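Local coordinates for protein copper chaperone CopZ (Staphylococcus aureus, PDB 6FF2) that sequesters copper(I) in the cytoplasm as a chaperone and delivers it to the copper-exporting P-type ATPase CopA, at residues Ser2-Val8 / Gly40-Tyr46; Lys17-Glu21 / Ala33-Leu37; Ala23-Ile27 / Gln55-Ile60. All blocks are in the same frame, centred on the assembly; numbering follows the deposited sequence. Where two conformers were deposited one is given.

Interaction 1: Ser2-Val8 / Gly40-Tyr46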
ATOM      1  N   SER A   2      21.177   3.272 -19.234  1.00 18.30           N
ATOM      2  CA  SER A   2      21.414   1.907 -18.727  1.00 15.72           C
ATOM      3  C   SER A   2      20.060   1.401 -18.150  1.00 12.76           C
ATOM      4  O   SER A   2      19.198   2.222 -17.885  1.00 12.58           O
ATOM      5  CB  SER A   2      22.465   1.915 -17.637  1.00 18.82           C
ATOM      6  OG  SER A   2      23.633   2.538 -18.137  1.00 22.51           O
ATOM      7  N   GLN A   3      19.961   0.105 -18.013  1.00 12.14           N
ATOM      8  CA  GLN A   3      18.810  -0.580 -17.422  1.00 11.96           C
ATOM      9  C   GLN A   3      19.269  -1.515 -16.366  1.00 11.95           C
ATOM     10  O   GLN A   3      20.253  -2.274 -16.555  1.00 13.08           O
ATOM     11  CB  GLN A   3      18.012  -1.301 -18.499  1.00 13.42           C
ATOM     12  CG  GLN A   3      16.697  -1.902 -17.997  1.00 14.42           C
ATOM     13  CD  GLN A   3      15.979  -2.686 -19.045  1.00 16.37           C
ATOM     14  OE1 GLN A   3      16.506  -2.899 -20.138  1.00 23.28           O
ATOM     15  NE2 GLN A   3      14.765  -3.108 -18.743  1.00 18.36           N
ATOM     16  N   GLU A   4      18.575  -1.470 -15.200  1.00 11.56           N
ATOM     17  CA  GLU A   4      18.774  -2.430 -14.102  1.00 11.42           C
ATOM     18  C   GLU A   4      17.477  -3.096 -13.819  1.00 11.13           C
ATOM     19  O   GLU A   4      16.466  -2.439 -13.795  1.00 12.72           O
ATOM     20  CB  GLU A   4      19.258  -1.684 -12.858  1.00 13.71           C
ATOM     21  CG  GLU A   4      19.338  -2.486 -11.585  1.00 15.90           C
ATOM     22  CD  GLU A   4      20.338  -3.590 -11.555  1.00 20.29           C
ATOM     23  OE1 GLU A   4      21.211  -3.688 -12.402  1.00 22.44           O
ATOM     24  OE2 GLU A   4      20.186  -4.396 -10.584  1.00 22.77           O
ATOM     25  N   ILE A   5      17.488  -4.410 -13.667  1.00 12.20           N
ATOM     26  CA  ILE A   5      16.339  -5.153 -13.184  1.00 11.51           C
ATOM     27  C   ILE A   5      16.614  -5.642 -11.774  1.00 12.64           C
ATOM     28  O   ILE A   5      17.534  -6.436 -11.576  1.00 14.39           O
ATOM     29  CB  ILE A   5      15.960  -6.270 -14.151  1.00 13.55           C
ATOM     30  CG1 ILE A   5      15.641  -5.661 -15.564  1.00 17.99           C
ATOM     31  CG2 ILE A   5      14.774  -7.043 -13.615  1.00 14.42           C
ATOM     32  CD1 ILE A   5      15.470  -6.694 -16.614  1.00 24.12           C
ATOM     33  N   LEU A   6      15.826  -5.176 -10.794  1.00 13.01           N
ATOM     34  CA  LEU A   6      15.923  -5.631  -9.414  1.00 13.23           C
ATOM     35  C   LEU A   6      14.854  -6.674  -9.191  1.00 13.42           C
ATOM     36  O   LEU A   6      13.724  -6.538  -9.717  1.00 16.80           O
ATOM     37  CB  LEU A   6      15.876  -4.513  -8.401  1.00 17.02           C
ATOM     38  CG  LEU A   6      16.985  -3.473  -8.582  1.00 18.61           C
ATOM     39  CD1 LEU A   6      16.425  -2.270  -9.295  1.00 19.14           C
ATOM     40  CD2 LEU A   6      17.617  -3.056  -7.253  1.00 20.69           C
ATOM     41  N   ASN A   7      15.169  -7.686  -8.396  1.00 16.04           N
ATOM     42  CA  ASN A   7      14.171  -8.682  -7.968  1.00 16.50           C
ATOM     43  C   ASN A   7      13.786  -8.352  -6.521  1.00 16.69           C
ATOM     44  O   ASN A   7      14.623  -8.339  -5.672  1.00 18.80           O
ATOM     45  CB  ASN A   7      14.720 -10.047  -8.058  1.00 20.83           C
ATOM     46  CG  ASN A   7      14.666 -10.532  -9.419  1.00 26.91           C
ATOM     47  OD1 ASN A   7      15.707 -10.689 -10.023  1.00 41.75           O
ATOM     48  ND2 ASN A   7      13.453 -10.839  -9.916  1.00 33.83           N
ATOM     49  N   VAL A   8      12.508  -8.035  -6.299  1.00 17.71           N
ATOM     50  CA  VAL A   8      12.051  -7.469  -5.040  1.00 16.37           C
ATOM     51  C   VAL A   8      10.978  -8.351  -4.505  1.00 16.32           C
ATOM     52  O   VAL A   8      10.092  -8.770  -5.253  1.00 19.77           O
ATOM     53  CB  VAL A   8      11.531  -6.032  -5.213  1.00 15.08           C
ATOM     54  CG1 VAL A   8      11.061  -5.462  -3.889  1.00 17.13           C
ATOM     55  CG2 VAL A   8      12.589  -5.100  -5.794  1.00 18.57           C
ATOM     56  N   GLY A  40       7.588  -9.519  -9.346  1.00 18.12           N
ATOM     57  CA  GLY A  40       8.498  -8.828  -8.453  1.00 17.37           C
ATOM     58  C   GLY A  40       9.673  -8.132  -9.110  1.00 18.09           C
ATOM     59  O   GLY A  40      10.576  -7.598  -8.404  1.00 18.70           O
ATOM     60  N   GLN A  41       9.690  -8.096 -10.434  1.00 16.60           N
ATOM     61  CA  GLN A  41      10.791  -7.439 -11.131  1.00 17.90           C
ATOM     62  C   GLN A  41      10.566  -5.956 -11.204  1.00 16.68           C
ATOM     63  O   GLN A  41       9.485  -5.497 -11.630  1.00 20.15           O
ATOM     64  CB  GLN A  41      10.989  -7.999 -12.545  1.00 18.75           C
ATOM     65  CG  GLN A  41      11.567  -9.410 -12.559  1.00 23.32           C
ATOM     66  CD  GLN A  41      12.139  -9.749 -13.881  1.00 29.82           C
ATOM     67  OE1 GLN A  41      11.795  -9.151 -14.923  1.00 33.52           O
ATOM     68  NE2 GLN A  41      13.060 -10.623 -13.861  1.00 25.96           N
ATOM     69  N   VAL A  42      11.609  -5.208 -10.895  1.00 15.05           N
ATOM     70  CA  VAL A  42      11.554  -3.784 -11.055  1.00 14.32           C
ATOM     71  C   VAL A  42      12.596  -3.287 -12.075  1.00 14.14           C
ATOM     72  O   VAL A  42      13.768  -3.529 -11.862  1.00 15.83           O
ATOM     73  CB  VAL A  42      11.799  -3.103  -9.700  1.00 16.71           C
ATOM     74  CG1 VAL A  42      11.595  -1.588  -9.836  1.00 19.64           C
ATOM     75  CG2 VAL A  42      10.872  -3.728  -8.630  1.00 17.27           C
ATOM     76  N   SER A  43      12.128  -2.714 -13.165  1.00 12.71           N
ATOM     77  CA  SER A  43      12.997  -2.239 -14.228  1.00 12.95           C
ATOM     78  C   SER A  43      13.268  -0.772 -14.038  1.00 12.27           C
ATOM     79  O   SER A  43      12.353   0.046 -14.063  1.00 14.91           O
ATOM     80  CB  SER A  43      12.409  -2.502 -15.593  1.00 13.70           C
ATOM     81  OG  SER A  43      13.252  -1.942 -16.623  1.00 18.73           O
ATOM     82  N   VAL A  44      14.553  -0.396 -13.962  1.00 11.70           N
ATOM     83  CA  VAL A  44      14.952   1.002 -13.728  1.00 12.33           C
ATOM     84  C   VAL A  44      15.803   1.430 -14.918  1.00 11.38           C
ATOM     85  O   VAL A  44      16.739   0.723 -15.309  1.00 12.14           O
ATOM     86  CB  VAL A  44      15.768   1.090 -12.445  1.00 12.43           C
ATOM     87  CG1 VAL A  44      16.209   2.501 -12.206  1.00 12.18           C
ATOM     88  CG2 VAL A  44      15.012   0.558 -11.242  1.00 14.95           C
ATOM     89  N   GLN A  45      15.423   2.534 -15.509  1.00  9.58           N
ATOM     90  CA  GLN A  45      16.205   3.214 -16.559  1.00 10.06           C
ATOM     91  C   GLN A  45      16.977   4.349 -15.875  1.00 10.31           C
ATOM     92  O   GLN A  45      16.386   5.188 -15.157  1.00 10.29           O
ATOM     93  CB  GLN A  45      15.303   3.785 -17.635  1.00 10.92           C
ATOM     94  CG  GLN A  45      14.457   2.726 -18.328  1.00 11.90           C
ATOM     95  CD  GLN A  45      15.242   1.898 -19.305  1.00 14.54           C
ATOM     96  OE1 GLN A  45      16.294   2.315 -19.808  1.00 19.74           O
ATOM     97  NE2 GLN A  45      14.728   0.754 -19.616  1.00 17.21           N
ATOM     98  N   TYR A  46      18.283   4.432 -16.130  1.00 10.06           N
ATOM     99  CA  TYR A  46      19.108   5.365 -15.388  1.00 10.43           C
ATOM    100  C   TYR A  46      20.396   5.715 -16.133  1.00 11.53           C
ATOM    101  O   TYR A  46      20.799   4.960 -17.044  1.00 11.72           O
ATOM    102  CB  TYR A  46      19.470   4.777 -14.018  1.00 10.15           C
ATOM    103  CG  TYR A  46      20.414   3.573 -14.040  1.00 10.94           C
ATOM    104  CD1 TYR A  46      20.021   2.327 -14.457  1.00 13.09           C
ATOM    105  CD2 TYR A  46      21.757   3.712 -13.638  1.00 12.29           C
ATOM    106  CE1 TYR A  46      20.876   1.231 -14.464  1.00 13.35           C
ATOM    107  CE2 TYR A  46      22.624   2.633 -13.650  1.00 11.93           C
ATOM    108  CZ  TYR A  46      22.186   1.375 -14.064  1.00 13.32           C
ATOM    109  OH  TYR A  46      23.028   0.339 -14.056  1.00 15.70           O
TER
HETATM  110  O   HOH W   1      18.382   4.154 -19.386  1.00 22.12           O
HETATM  111  O   HOH W   2      22.350  -2.000 -14.900  1.00 30.87           O

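Interaction 2: Lys17-Glu21 / Ala33-Leu37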
ATOM      1  N   LYS A  17       3.694  -0.825  -5.327  1.00 15.99           N
ATOM      2  CA  LYS A  17       4.202  -0.375  -6.631  1.00 18.25           C
ATOM      3  C   LYS A  17       4.449   1.118  -6.624  1.00 17.94           C
ATOM      4  O   LYS A  17       5.518   1.614  -7.047  1.00 17.46           O
ATOM      5  CB  LYS A  17       3.297  -0.818  -7.740  1.00 18.14           C
ATOM      6  CG  LYS A  17       3.482  -0.140  -9.097  1.00 20.39           C
ATOM      7  CD  LYS A  17       2.690  -0.935 -10.110  1.00 23.78           C
ATOM      8  CE  LYS A  17       2.620  -0.263 -11.462  1.00 29.55           C
ATOM      9  NZ  LYS A  17       3.881  -0.412 -12.216  1.00 34.59           N
ATOM     10  N   SER A  18       3.482   1.895  -6.187  1.00 18.41           N
ATOM     11  CA  SER A  18       3.606   3.316  -6.205  1.00 17.84           C
ATOM     12  C   SER A  18       4.757   3.780  -5.328  1.00 17.88           C
ATOM     13  O   SER A  18       5.536   4.673  -5.703  1.00 19.34           O
ATOM     14  CB  SER A  18       2.287   3.923  -5.769  1.00 23.28           C
ATOM     15  OG  SER A  18       2.437   5.289  -5.762  1.00 31.74           O
ATOM     16  N   ALA A  19       4.873   3.183  -4.149  1.00 16.06           N
ATOM     17  CA  ALA A  19       5.893   3.579  -3.209  1.00 17.31           C
ATOM     18  C   ALA A  19       7.316   3.293  -3.746  1.00 15.99           C
ATOM     19  O   ALA A  19       8.236   4.085  -3.494  1.00 17.64           O
ATOM     20  CB  ALA A  19       5.699   2.875  -1.868  1.00 17.78           C
ATOM     21  N   VAL A  20       7.480   2.112  -4.334  1.00 16.26           N
ATOM     22  CA  VAL A  20       8.792   1.700  -4.890  1.00 15.27           C
ATOM     23  C   VAL A  20       9.120   2.623  -6.058  1.00 15.25           C
ATOM     24  O   VAL A  20      10.261   3.166  -6.118  1.00 14.35           O
ATOM     25  CB  VAL A  20       8.756   0.213  -5.218  1.00 15.07           C
ATOM     26  CG1 VAL A  20       9.964  -0.175  -6.083  1.00 15.30           C
ATOM     27  CG2 VAL A  20       8.772  -0.618  -3.930  1.00 16.39           C
ATOM     28  N   GLU A  21       8.186   2.827  -6.961  1.00 14.97           N
ATOM     29  CA  GLU A  21       8.496   3.706  -8.126  1.00 14.80           C
ATOM     30  C   GLU A  21       8.828   5.141  -7.658  1.00 16.14           C
ATOM     31  O   GLU A  21       9.748   5.759  -8.187  1.00 16.63           O
ATOM     32  CB  GLU A  21       7.363   3.671  -9.160  1.00 15.91           C
ATOM     33  CG  GLU A  21       7.246   2.335  -9.848  1.00 17.30           C
ATOM     34  CD  GLU A  21       6.162   2.211 -10.874  1.00 17.10           C
ATOM     35  OE1 GLU A  21       5.439   3.208 -11.141  1.00 21.42           O
ATOM     36  OE2 GLU A  21       6.010   1.079 -11.377  1.00 18.60           O
ATOM     37  N   ALA A  33      11.131   4.118 -13.372  1.00 12.95           N
ATOM     38  CA  ALA A  33      11.100   2.842 -12.698  1.00 12.74           C
ATOM     39  C   ALA A  33       9.741   2.190 -12.974  1.00 13.47           C
ATOM     40  O   ALA A  33       8.704   2.890 -12.886  1.00 16.33           O
ATOM     41  CB  ALA A  33      11.303   3.032 -11.197  1.00 15.14           C
ATOM     42  N   ASP A  34       9.739   0.892 -13.258  1.00 13.51           N
ATOM     43  CA  ASP A  34       8.487   0.146 -13.595  1.00 15.18           C
ATOM     44  C   ASP A  34       8.483  -1.169 -12.831  1.00 16.18           C
ATOM     45  O   ASP A  34       9.278  -2.077 -13.093  1.00 16.32           O
ATOM     46  CB  ASP A  34       8.484  -0.057 -15.114  1.00 18.11           C
ATOM     47  CG  ASP A  34       7.294  -0.835 -15.612  1.00 28.99           C
ATOM     48  OD1 ASP A  34       6.262  -0.875 -14.954  1.00 33.90           O
ATOM     49  OD2 ASP A  34       7.386  -1.384 -16.711  1.00 39.55           O
ATOM     50  N   VAL A  35       7.595  -1.240 -11.836  1.00 15.36           N
ATOM     51  CA  VAL A  35       7.367  -2.428 -11.041  1.00 15.36           C
ATOM     52  C   VAL A  35       6.413  -3.365 -11.761  1.00 15.43           C
ATOM     53  O   VAL A  35       5.306  -2.951 -12.164  1.00 18.42           O
ATOM     54  CB  VAL A  35       6.752  -2.074  -9.678  1.00 14.86           C
ATOM     55  CG1 VAL A  35       6.254  -3.360  -8.974  1.00 17.18           C
ATOM     56  CG2 VAL A  35       7.777  -1.244  -8.847  1.00 17.41           C
ATOM     57  N   ASN A  36       6.801  -4.614 -11.887  1.00 16.92           N
ATOM     58  CA  ASN A  36       5.876  -5.692 -12.297  1.00 17.02           C
ATOM     59  C   ASN A  36       5.477  -6.458 -11.057  1.00 17.17           C
ATOM     60  O   ASN A  36       6.239  -7.244 -10.531  1.00 20.16           O
ATOM     61  CB  ASN A  36       6.516  -6.625 -13.320  1.00 19.40           C
ATOM     62  CG  ASN A  36       5.625  -7.742 -13.762  1.00 21.31           C
ATOM     63  OD1 ASN A  36       4.630  -8.028 -13.146  1.00 26.36           O
ATOM     64  ND2 ASN A  36       6.014  -8.418 -14.816  1.00 23.25           N
ATOM     65  N   LEU A  37       4.255  -6.229 -10.584  1.00 19.33           N
ATOM     66  CA  LEU A  37       3.806  -6.863  -9.334  1.00 21.16           C
ATOM     67  C   LEU A  37       3.671  -8.358  -9.461  1.00 23.18           C
ATOM     68  O   LEU A  37       3.788  -9.072  -8.470  1.00 25.78           O
ATOM     69  CB  LEU A  37       2.456  -6.271  -8.883  1.00 20.11           C
ATOM     70  CG  LEU A  37       2.539  -4.881  -8.288  1.00 20.40           C
ATOM     71  CD1 LEU A  37       1.118  -4.379  -8.075  1.00 22.06           C
ATOM     72  CD2 LEU A  37       3.329  -4.842  -6.990  1.00 20.74           C
TER

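Interaction 3: Ala23-Ile27 / Gln55-Ile60. With MG (magnesium ion), chain E.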
ATOM      1  N   ALA A  23      10.117   6.146  -4.749  1.00 15.73           N
ATOM      2  CA  ALA A  23      11.418   6.175  -4.062  1.00 16.82           C
ATOM      3  C   ALA A  23      12.564   6.138  -5.075  1.00 15.86           C
ATOM      4  O   ALA A  23      13.527   6.862  -4.958  1.00 18.40           O
ATOM      5  CB  ALA A  23      11.525   4.986  -3.126  1.00 18.16           C
ATOM      6  N   LEU A  24      12.393   5.313  -6.092  1.00 13.45           N
ATOM      7  CA  LEU A  24      13.423   5.218  -7.137  1.00 14.28           C
ATOM      8  C   LEU A  24      13.524   6.474  -7.961  1.00 15.74           C
ATOM      9  O   LEU A  24      14.603   6.923  -8.234  1.00 15.41           O
ATOM     10  CB  LEU A  24      13.203   3.979  -7.999  1.00 12.67           C
ATOM     11  CG  LEU A  24      13.456   2.620  -7.286  1.00 13.13           C
ATOM     12  CD1 LEU A  24      12.852   1.433  -8.054  1.00 12.64           C
ATOM     13  CD2 LEU A  24      14.973   2.423  -7.085  1.00 13.66           C
ATOM     14  N   ASN A  25      12.380   7.018  -8.394  1.00 13.80           N
ATOM     15  CA  ASN A  25      12.386   8.262  -9.172  1.00 16.60           C
ATOM     16  C   ASN A  25      12.872   9.497  -8.424  1.00 17.36           C
ATOM     17  O   ASN A  25      13.241  10.504  -9.056  1.00 22.42           O
ATOM     18  CB  ASN A  25      11.011   8.488  -9.790  1.00 15.91           C
ATOM     19  CG  ASN A  25      10.787   7.639 -11.001  1.00 19.28           C
ATOM     20  OD1 ASN A  25      11.561   7.710 -11.960  1.00 23.75           O
ATOM     21  ND2 ASN A  25       9.705   6.876 -11.012  1.00 20.79           N
ATOM     22  N   ASN A  26      12.890   9.467  -7.110  1.00 18.84           N
ATOM     23  CA  ASN A  26      13.488  10.532  -6.315  1.00 20.44           C
ATOM     24  C   ASN A  26      14.980  10.625  -6.428  1.00 20.37           C
ATOM     25  O   ASN A  26      15.525  11.627  -6.043  1.00 25.11           O
ATOM     26  CB  ASN A  26      13.179  10.344  -4.819  1.00 24.85           C
ATOM     27  CG  ASN A  26      13.519  11.573  -4.016  1.00 29.46           C
ATOM     28  OD1 ASN A  26      13.002  12.668  -4.312  1.00 42.66           O
ATOM     29  ND2 ASN A  26      14.424  11.432  -3.043  1.00 36.22           N
ATOM     30  N   ILE A  27      15.652   9.552  -6.883  1.00 17.01           N
ATOM     31  CA  ILE A  27      17.089   9.548  -6.971  1.00 15.96           C
ATOM     32  C   ILE A  27      17.516  10.280  -8.233  1.00 16.76           C
ATOM     33  O   ILE A  27      17.067   9.910  -9.331  1.00 17.84           O
ATOM     34  CB  ILE A  27      17.677   8.136  -6.980  1.00 17.41           C
ATOM     35  CG1 ILE A  27      17.122   7.249  -5.825  1.00 17.73           C
ATOM     36  CG2 ILE A  27      19.194   8.218  -6.996  1.00 22.12           C
ATOM     37  CD1 ILE A  27      17.428   5.750  -5.944  1.00 21.30           C
ATOM     38  N   GLN A  55      22.367   2.447  -4.581  1.00 12.05           N
ATOM     39  CA  GLN A  55      21.434   3.483  -4.197  1.00 13.07           C
ATOM     40  C   GLN A  55      19.981   3.010  -4.460  1.00 12.75           C
ATOM     41  O   GLN A  55      19.064   3.322  -3.694  1.00 14.37           O
ATOM     42  CB  GLN A  55      21.723   4.770  -4.949  1.00 13.96           C
ATOM     43  CG  GLN A  55      23.039   5.458  -4.592  1.00 14.02           C
ATOM     44  CD  GLN A  55      23.306   6.564  -5.571  1.00 13.60           C
ATOM     45  OE1 GLN A  55      24.115   6.357  -6.513  1.00 16.55           O
ATOM     46  NE2 GLN A  55      22.603   7.695  -5.438  1.00 15.42           N
ATOM     47  N   MET A  56      19.749   2.300  -5.561  1.00 12.93           N
ATOM     48  CA  MET A  56      18.422   1.785  -5.847  1.00 12.92           C
ATOM     49  C   MET A  56      17.985   0.747  -4.824  1.00 13.81           C
ATOM     50  O   MET A  56      16.838   0.764  -4.354  1.00 13.83           O
ATOM     51  CB  MET A  56      18.409   1.159  -7.255  1.00 12.55           C
ATOM     52  CG  MET A  56      18.825   2.115  -8.390  1.00 12.78           C
ATOM     53  SD  MET A  56      18.997   1.160  -9.899  1.00 13.79           S
ATOM     54  CE  MET A  56      20.047   2.296 -10.865  1.00 15.16           C
ATOM     55  N   LYS A  57      18.875  -0.198  -4.535  1.00 13.11           N
ATOM     56  CA  LYS A  57      18.583  -1.228  -3.537  0.50 14.51           C
ATOM     57  C   LYS A  57      18.266  -0.576  -2.210  1.00 14.28           C
ATOM     58  O   LYS A  57      17.335  -1.024  -1.514  1.00 15.57           O
ATOM     59  CB  LYS A  57      19.748  -2.210  -3.413  0.50 18.62           C
ATOM     60  CG  LYS A  57      19.910  -3.073  -4.649  0.50 22.57           C
ATOM     61  CD  LYS A  57      21.102  -4.008  -4.547  0.50 24.29           C
ATOM     62  CE  LYS A  57      21.123  -4.890  -5.753  0.50 20.87           C
ATOM     63  NZ  LYS A  57      21.749  -6.189  -5.496  0.50 28.58           N
ATOM     64  N   ASP A  58      19.066   0.417  -1.814  1.00 14.24           N
ATOM     65  CA  ASP A  58      18.794   1.041  -0.505  1.00 16.75           C
ATOM     66  C   ASP A  58      17.457   1.712  -0.483  1.00 16.11           C
ATOM     67  O   ASP A  58      16.757   1.672   0.541  1.00 18.85           O
ATOM     68  CB  ASP A  58      19.876   2.067  -0.169  1.00 18.83           C
ATOM     69  CG  ASP A  58      21.134   1.457   0.304  1.00 19.36           C
ATOM     70  OD1 ASP A  58      21.216   0.217   0.511  1.00 23.77           O
ATOM     71  OD2 ASP A  58      22.102   2.272   0.429  1.00 23.62           O
ATOM     72  N   ALA A  59      17.090   2.384  -1.581  1.00 15.55           N
ATOM     73  CA  ALA A  59      15.815   3.094  -1.635  1.00 17.36           C
ATOM     74  C   ALA A  59      14.654   2.122  -1.496  1.00 16.28           C
ATOM     75  O   ALA A  59      13.629   2.442  -0.854  1.00 18.84           O
ATOM     76  CB  ALA A  59      15.692   3.892  -2.921  1.00 18.99           C
ATOM     77  N   ILE A  60      14.787   0.957  -2.080  1.00 14.09           N
ATOM     78  CA  ILE A  60      13.755  -0.051  -2.018  1.00 15.27           C
ATOM     79  C   ILE A  60      13.680  -0.612  -0.586  1.00 15.82           C
ATOM     80  O   ILE A  60      12.587  -0.738  -0.025  1.00 16.55           O
ATOM     81  CB  ILE A  60      13.990  -1.135  -3.038  1.00 15.06           C
ATOM     82  CG1 ILE A  60      13.819  -0.569  -4.441  1.00 16.12           C
ATOM     83  CG2 ILE A  60      13.080  -2.352  -2.819  1.00 16.13           C
ATOM     84  CD1 ILE A  60      14.406  -1.522  -5.462  1.00 17.39           C
TER
HETATM   85 MG    MG E 103      13.171  11.684 -10.719  1.00 35.04          MG
HETATM   86  O   HOH W   3      12.948   9.949 -12.224  1.00 25.34           O
HETATM   87  O   HOH W   4      15.254  11.364 -10.709  1.00 22.95           O
HETATM   88  O   HOH W   5      13.692  12.642 -12.353  1.00 32.41           O
HETATM   89  O   HOH W   6      11.139  11.736 -10.818  1.00 32.94           O

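Interaction 1: Ser2-Val8 / Gly40-Tyr46
Gln3 and Ser43 meet on one face of an antiparallel strand pair, in which 3-8 and 41-46 run side by side as the two central strands of the ferredoxin-like sheet. Gln3 can be followed outward. Its CB lies beside Val44 O and Gln45 NE2; CG, anti to the backbone N (chi1 -173°), is 3.7 Å from both Gln45 NE2 and Ser43 OG; CD remains near Gln45 NE2, the two amide planes turned 34° apart; at the tip NE2 donates to Ser43 OG at 2.9 Å, the acceptor somewhat out of the Gln3 amide plane. Along the backbones, Glu4 with Val44 and Leu6 with Val42 are hydrogen-bonded pairs, each tied by two bonds, and Val8 N closes the ladder on Gly40 O.

The other face is largely apolar: Leu6 CD1 touches Val44 CG2 at 3.7 Å, and Val8 CG2 meets Val42 CG2 at 3.6 Å. Val42 and Val44 reach Leu24 of one helix and Val8 reaches Ile60 of the other. At the strand end, Ser2 CB sits over the Tyr46 ring in a CH-pi contact, 3.8 Å from its centroid, while a water accepts a hydrogen bond from Tyr46 OH and donates one to Gln3 O. Apart from Ile5, whose CG2 rests on Gln41 CD, the outer face is polar and its Gln3-Ser43 bond ties strand to strand, whereas the aliphatic groups are left to the helices.

Interaction 2: Lys17-Glu21 / Ala33-Leu37
The beta-alpha-beta-beta-alpha-beta (ferredoxin-like) fold of heavy-metal-associated domains lays its two helices across one face of the sheet, and this contact seats the first helix, 14-25, on an edge strand of this chain's sheet, 30-36. The short segments 17-21 and 33-36 run roughly antiparallel, at 150°, with their axes 8.1 Å apart at closest approach. One turn of helix brings Lys17 and Glu21 to the same side, where they form a salt bridge with each other and both grip the backbone of Val35.

Lys17 leaves the helix with CG anti to the backbone N, and its chain slides past the Val35 side chain in the opposite direction, CG lying 3.8 Å from Val35 CB. A bend at the last torsion, chi4 77°, turns the ammonium onto the strand: NZ donates to Val35 O at 2.9 Å, in the carbonyl plane and on a lone pair. Asp34 OD1 is a more distant partner of the same nitrogen, a long salt bridge that completes a three-residue network. The lysine charge probably eases the closeness of the two carboxylates.

Beside the polar bonds, Val35 CG2 packs against Val20 CG1 at 3.7 Å, the two side chains crossing at about a right angle, and Met11 touches both valines. Toward the copper end, Leu37 CD2 rests near Lys17 CB; the Leu37 side chain is about 5 Å from that of Cys16, a copper ligand.

Glu21 OE2 is gripped twice: Lys17 NZ comes in on its syn side at 2.7 Å, while Val35 N meets the anti side at 2.8 Å with an almost straight N-H...O angle of 176°.

Interaction 3: Ala23-Ile27 / Gln55-Ile60
Leu24 and Met56 meet where the C-terminal part of helix 14-25 lies against helix 53-62, and they carry the close-packed half of an apolar contact with no hydrogen bond between the two segments. Leu24 CG stands anti to its carbonyl carbon (chi1 -69°), and from there the CD2 branch reaches the second helix: it touches Met56 CB at 3.7 Å and lies 4.2 Å from Ile60 CG1. The Leu24 and Met56 side chains cross at about a right angle. Leu24 also reaches Val42 and Val44 of the sheet, so it fills the angle between both helices and the strands.

Ile27 extends the contact further along the chain. Its CD1 tip presses on Gln55 O at 3.7 Å and on Ala59 CB at 4.0 Å, whereas the other branch, CG2, approaches Gln55 NE2, the side chains crossing at a slant. The Ala23 and Ala59 methyls are 4.3 Å apart between their CB atoms.

The outer side is looser and wetter. Gln55 is exposed, its OE1 turned back to Ala52 N. Beyond the interface a magnesium ion is held by Asn25 O at 2.0 Å and by four waters, two of which donate to Asn25 OD1 and Ile27 O. With alanines where the backbones come nearest and Leu24 packed on Met56, the two helices pair on one face of the sheet, as expected for the ferredoxin-like fold of heavy-metal-associated domains.

How the interactions relate
The three contacts build one layered domain. Interactions 1 and 2 share the sheet: strands 41-46 and 30-36 are probably hydrogen-bonded, Asn36 N to Gln41 O at 2.8 Å and Asp34 N to Ser43 O at 2.9 Å. Interaction 3 covers the apolar face of interaction 1, with Val42 CG1 on Leu24 CD1 at 3.7 Å and Val8 CG1 on Ile60 CG2 at 3.9 Å. Interactions 2 and 3 use successive parts of helix 14-25, and Ala33 CB meets Leu24 CB at 3.8 Å. Copper(I) ions, in sites with Cys13 and Cys16 and with Cys13 and His15, lie nearest interaction 2, about 7 Å from the Leu37 side chain, against about 10 and 11 Å from the side chains of Val8 and Ile60.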